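Local coordinates for protein nuclease (Salmonella phage SETP3, PDB 4QBN) that probably cuts nucleic acids as a magnesium-dependent VRR-NUC nuclease, hydrolysing phosphodiester bonds, and assembles as a pair of subunits, at residues 14-17 with 21-24; 36-41 with 46-51. One frame throughout, in Å; residues are numbered along the deposited sequence.

Contact 1: residues 14-17 with 21-24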
loop_
_atom_site.group_PDB
_atom_site.type_symbol
_atom_site.label_atom_id
_atom_site.label_comp_id
_atom_site.label_asym_id
_atom_site.label_seq_id
_atom_site.Cartn_x
_atom_site.Cartn_y
_atom_site.Cartn_z
ATOM N N ARG A 14 -13.678 7.967 9.707
ATOM C CA ARG A 14 -13.464 9.286 9.093
ATOM C C ARG A 14 -13.009 9.166 7.647
ATOM O O ARG A 14 -13.481 9.912 6.792
ATOM C CB ARG A 14 -12.422 10.074 9.876
ATOM C CG ARG A 14 -12.895 10.451 11.298
ATOM C CD ARG A 14 -13.624 11.827 11.429
ATOM N NE ARG A 14 -13.534 12.778 10.289
ATOM C CZ ARG A 14 -12.951 13.991 10.305
ATOM N NH1 ARG A 14 -12.346 14.450 11.394
ATOM N NH2 ARG A 14 -12.973 14.758 9.216
ATOM N N PHE A 15 -12.088 8.250 7.354
ATOM C CA PHE A 15 -11.623 8.083 5.984
ATOM C C PHE A 15 -12.693 7.499 5.093
ATOM O O PHE A 15 -12.811 7.866 3.929
ATOM C CB PHE A 15 -10.407 7.153 5.948
ATOM C CG PHE A 15 -9.215 7.703 6.695
ATOM C CD1 PHE A 15 -8.966 9.058 6.699
ATOM C CD2 PHE A 15 -8.334 6.836 7.379
ATOM C CE1 PHE A 15 -7.826 9.572 7.368
ATOM C CE2 PHE A 15 -7.215 7.346 8.061
ATOM C CZ PHE A 15 -6.982 8.718 8.051
ATOM N N GLU A 16 -13.452 6.546 5.608
ATOM C CA GLU A 16 -14.526 5.990 4.789
ATOM C C GLU A 16 -15.612 7.032 4.487
ATOM O O GLU A 16 -16.215 6.996 3.409
ATOM C CB GLU A 16 -15.116 4.748 5.453
ATOM C CG GLU A 16 -14.178 3.536 5.364
ATOM C CD GLU A 16 -14.707 2.340 6.154
ATOM O OE1 GLU A 16 -15.648 2.551 6.947
ATOM O OE2 GLU A 16 -14.213 1.190 5.968
ATOM N N ALA A 17 -15.810 7.993 5.401
ATOM C CA ALA A 17 -16.754 9.111 5.177
ATOM C C ALA A 17 -16.335 10.078 4.072
ATOM O O ALA A 17 -17.161 10.809 3.542
ATOM C CB ALA A 17 -16.991 9.895 6.482
ATOM N N LEU A 21 -11.002 3.944 0.924
ATOM C CA LEU A 21 -11.048 2.486 1.159
ATOM C C LEU A 21 -9.989 2.299 2.213
ATOM O O LEU A 21 -8.899 2.836 2.049
ATOM C CB LEU A 21 -10.601 1.779 -0.112
ATOM C CG LEU A 21 -10.712 0.246 -0.051
ATOM C CD1 LEU A 21 -12.176 -0.173 0.061
ATOM C CD2 LEU A 21 -10.121 -0.301 -1.329
ATOM N N VAL A 22 -10.266 1.563 3.279
ATOM C CA VAL A 22 -9.231 1.389 4.316
ATOM C C VAL A 22 -8.894 -0.083 4.458
ATOM O O VAL A 22 -9.818 -0.897 4.530
ATOM C CB VAL A 22 -9.722 1.889 5.659
ATOM C CG1 VAL A 22 -8.622 1.673 6.767
ATOM C CG2 VAL A 22 -10.057 3.388 5.519
ATOM N N ARG A 23 -7.597 -0.436 4.514
ATOM C CA ARG A 23 -7.214 -1.866 4.683
ATOM C C ARG A 23 -6.159 -1.957 5.796
ATOM O O ARG A 23 -5.312 -1.067 5.877
ATOM C CB ARG A 23 -6.571 -2.422 3.406
ATOM C CG ARG A 23 -7.590 -2.493 2.207
ATOM C CD ARG A 23 -8.483 -3.679 2.491
ATOM N NE ARG A 23 -9.514 -3.888 1.441
ATOM C CZ ARG A 23 -10.778 -3.445 1.528
ATOM N NH1 ARG A 23 -11.176 -2.712 2.566
ATOM N NH2 ARG A 23 -11.646 -3.741 0.550
ATOM N N LYS A 24 -6.218 -3.026 6.577
ATOM C CA LYS A 24 -5.162 -3.318 7.575
ATOM C C LYS A 24 -4.029 -4.073 6.883
ATOM O O LYS A 24 -4.181 -5.202 6.436
ATOM C CB LYS A 24 -5.725 -4.091 8.746
ATOM C CG LYS A 24 -6.765 -3.313 9.568
ATOM C CD LYS A 24 -7.323 -4.205 10.715
ATOM C CE LYS A 24 -8.540 -3.575 11.411
ATOM N NZ LYS A 24 -9.022 -4.362 12.629
HETATM O O HOH W 1 -12.867 0.475 3.565
#

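Contact 2: residues 36-41 with 46-51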
loop_
_atom_site.group_PDB
_atom_site.type_symbol
_atom_site.label_atom_id
_atom_site.label_comp_id
_atom_site.label_asym_id
_atom_site.label_seq_id
_atom_site.Cartn_x
_atom_site.Cartn_y
_atom_site.Cartn_z
ATOM N N LEU A 36 -2.395 1.091 8.575
ATOM C CA LEU A 36 -3.511 1.268 7.638
ATOM C C LEU A 36 -3.056 1.712 6.269
ATOM O O LEU A 36 -2.168 2.581 6.148
ATOM C CB LEU A 36 -4.485 2.344 8.166
ATOM C CG LEU A 36 -5.163 2.063 9.493
ATOM C CD1 LEU A 36 -6.046 3.252 9.877
ATOM C CD2 LEU A 36 -6.099 0.805 9.361
ATOM N N LEU A 37 -3.635 1.128 5.218
ATOM C CA LEU A 37 -3.504 1.695 3.845
ATOM C C LEU A 37 -4.835 2.390 3.596
ATOM O O LEU A 37 -5.892 1.787 3.862
ATOM C CB LEU A 37 -3.321 0.523 2.861
ATOM C CG LEU A 37 -3.509 0.910 1.377
ATOM C CD1 LEU A 37 -2.420 1.900 0.901
ATOM C CD2 LEU A 37 -3.508 -0.396 0.566
ATOM N N VAL A 38 -4.782 3.631 3.119
ATOM C CA VAL A 38 -5.981 4.433 2.941
ATOM C C VAL A 38 -5.918 4.880 1.499
ATOM O O VAL A 38 -4.964 5.552 1.087
ATOM C CB VAL A 38 -5.998 5.676 3.862
ATOM C CG1 VAL A 38 -7.288 6.443 3.702
ATOM C CG2 VAL A 38 -5.881 5.211 5.345
ATOM N N ILE A 39 -6.936 4.522 0.734
ATOM C CA ILE A 39 -6.974 4.947 -0.691
ATOM C C ILE A 39 -8.116 5.944 -0.798
ATOM O O ILE A 39 -9.263 5.536 -0.633
ATOM C CB ILE A 39 -7.301 3.771 -1.650
ATOM C CG1 ILE A 39 -6.454 2.504 -1.395
ATOM C CG2 ILE A 39 -7.213 4.266 -3.150
ATOM C CD1 ILE A 39 -5.111 2.597 -1.841
ATOM N N LEU A 40 -7.812 7.229 -1.022
ATOM C CA LEU A 40 -8.809 8.305 -1.044
ATOM C C LEU A 40 -9.037 8.685 -2.517
ATOM O O LEU A 40 -8.238 8.320 -3.373
ATOM C CB LEU A 40 -8.301 9.501 -0.234
ATOM C CG LEU A 40 -8.250 9.191 1.274
ATOM C CD1 LEU A 40 -7.317 10.213 1.956
ATOM C CD2 LEU A 40 -9.650 9.399 1.752
ATOM N N PRO A 41 -10.174 9.324 -2.809
ATOM C CA PRO A 41 -10.511 9.717 -4.166
ATOM C C PRO A 41 -9.386 10.524 -4.842
ATOM O O PRO A 41 -8.620 11.243 -4.192
ATOM C CB PRO A 41 -11.767 10.542 -3.966
ATOM C CG PRO A 41 -12.485 9.847 -2.794
ATOM C CD PRO A 41 -11.307 9.494 -1.878
ATOM N N TRP A 46 -2.528 7.139 1.344
ATOM C CA TRP A 46 -1.898 7.481 2.653
ATOM C C TRP A 46 -1.596 6.185 3.349
ATOM O O TRP A 46 -2.392 5.236 3.281
ATOM C CB TRP A 46 -2.851 8.272 3.554
ATOM C CG TRP A 46 -3.061 9.748 3.172
ATOM C CD1 TRP A 46 -2.567 10.403 2.083
ATOM C CD2 TRP A 46 -3.858 10.677 3.886
ATOM N NE1 TRP A 46 -2.965 11.754 2.100
ATOM C CE2 TRP A 46 -3.758 11.934 3.214
ATOM C CE3 TRP A 46 -4.618 10.578 5.082
ATOM C CZ2 TRP A 46 -4.383 13.110 3.688
ATOM C CZ3 TRP A 46 -5.244 11.773 5.563
ATOM C CH2 TRP A 46 -5.121 12.998 4.859
ATOM N N PHE A 47 -0.486 6.173 4.059
ATOM C CA PHE A 47 -0.165 5.041 4.913
ATOM C C PHE A 47 -0.224 5.613 6.303
ATOM O O PHE A 47 0.427 6.605 6.584
ATOM C CB PHE A 47 1.263 4.573 4.593
ATOM C CG PHE A 47 1.369 4.027 3.187
ATOM C CD1 PHE A 47 1.041 2.683 2.957
ATOM C CD2 PHE A 47 1.773 4.826 2.146
ATOM C CE1 PHE A 47 1.105 2.178 1.663
ATOM C CE2 PHE A 47 1.843 4.341 0.829
ATOM C CZ PHE A 47 1.506 2.976 0.601
ATOM N N VAL A 48 -0.996 4.996 7.164
ATOM C CA VAL A 48 -1.219 5.595 8.491
ATOM C C VAL A 48 -0.865 4.618 9.609
ATOM O O VAL A 48 -1.370 3.497 9.648
ATOM C CB VAL A 48 -2.698 6.043 8.637
ATOM C CG1 VAL A 48 -2.923 6.599 10.074
ATOM C CG2 VAL A 48 -2.966 7.131 7.604
ATOM N N GLU A 49 -0.008 5.052 10.551
ATOM C CA GLU A 49 0.370 4.201 11.648
ATOM C C GLU A 49 -0.427 4.683 12.851
ATOM O O GLU A 49 -0.504 5.869 13.047
ATOM C CB GLU A 49 1.872 4.367 11.917
ATOM C CG GLU A 49 2.326 3.541 13.117
ATOM C CD GLU A 49 2.554 2.024 12.798
ATOM O OE1 GLU A 49 2.373 1.608 11.625
ATOM O OE2 GLU A 49 2.865 1.239 13.736
ATOM N N VAL A 50 -1.040 3.798 13.626
ATOM C CA VAL A 50 -1.858 4.258 14.733
ATOM C C VAL A 50 -1.271 3.826 16.062
ATOM O O VAL A 50 -0.922 2.646 16.224
ATOM C CB VAL A 50 -3.294 3.711 14.606
ATOM C CG1 VAL A 50 -4.116 4.198 15.793
ATOM C CG2 VAL A 50 -3.888 4.130 13.284
ATOM N N LYS A 51 -1.144 4.762 17.010
ATOM C CA LYS A 51 -0.593 4.455 18.327
ATOM C C LYS A 51 -1.607 4.723 19.432
ATOM O O LYS A 51 -2.642 5.351 19.215
ATOM C CB LYS A 51 0.650 5.305 18.594
ATOM C CG LYS A 51 1.771 5.125 17.531
ATOM C CD LYS A 51 2.123 3.637 17.291
ATOM C CE LYS A 51 2.985 3.197 18.432
ATOM N NZ LYS A 51 3.640 1.837 18.375
#

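Contact 1: residues 14-17 with 21-24
At the start of the VRR-NUC fold the chain turns back after helix 3-17, and strand 21-27 packs against the helix end, where Phe15 and Glu16 meet Val22. One methyl carries the apolar contact: Val22 CG2 lies 3.8 Å from Phe15 CB, at the edge of the phenyl ring and near its plane, and 4.1 Å from Glu16 CG. With Val22 CG1 anti to the backbone N (chi1 179°), CG2 falls beside that N and faces the helix, while CG1 packs on Leu36 of the next strand. The Phe15 ring runs past Val22 to Val38 and to Ile89 of helix 82-92.

The polar link is a water. It donates to Glu16 OE2 at 2.8 Å and accepts from Val22 N, also at 2.8 Å, so it satisfies the Val22 N-H and passes the bond on to the carboxylate. A salt bridge from Lys12 to the same OE2 helps hold that group. Arg23 NH1 bonds Val22 O at 3.0 Å from above the carbonyl plane, while its NE pairs with Glu65 of the second subunit. A helix joined to the first strand by a three-residue link is the opening alpha-beta step of the PD-(D/E)XK (restriction-endonuclease-like) core to which VRR-NUC domains belong.

Contact 2: residues 36-41 with 46-51
Leu36 pairs with Val48 and Val38 with Trp46, each an antiparallel hydrogen-bonded pair, and four backbone bonds join them. Leu36 N reaches Val48 O at 2.8 Å, and Trp46 N reaches Val38 O at 2.9 Å with a nearly straight N-H...O angle of 174°. Between them sits the non-hydrogen-bonded pair of Leu37 and Phe47; beside it, Phe47 CA lies 3.4 Å from Leu36 O in a CA-H...O contact.

On the face bearing Leu36, Val38 and Trp46, Leu40 CG lies beside its backbone N (chi1 -69°), which carries CD1 over the indole in a CH-pi contact, 4.1 Å from the six-membered ring centroid and 13° off its normal. Val38 CG2 meets Val48 CG2 at 4.2 Å, and Leu36 CD1 meets Val50 CG2 at 4.1 Å. On the other face Leu37 and Phe47 run alongside each other in the same direction, with Leu37 CD1 3.6 Å from Phe47 CE1.

Farther out, Phe77 meets the Trp46 ring edge-to-face, and helix 3-17 covers Leu36, Val38 and Val50. Phe69 of helix 60-71 meets the Phe47 ring edge-to-face, and that face of the sheet also packs against the second subunit. Asp35 bonds Val50 N through its carboxylate and Glu49 OE1 through its backbone N. In the PD-(D/E)XK superfamily this central hairpin carries the PD and ExK residues, so Asp35, Glu49 and Lys51 probably belong to the active site.

How the contacts relate
From the N terminus, helix 3-17 runs into a three-residue link and contact 1 closes that short loop by laying the helix end on strand 21-27. The chain then passes to strand 36-40, turns, and returns as strand 44-50, where contact 2 closes the hairpin; the two contacts follow in series and neither nests nor crosses. Strands 21-27 and 36-40 are neighbours, probably bonded from Leu21 N to Ile39 O and from Leu37 N to Arg23 O. Through Phe15, helix 3-17 reaches strand 36-40 as well as strand 21-27, which ties contact 1 to contact 2. Strand 75-79 completes the sheet beyond strand 44-50, and both contacts reach the second subunit.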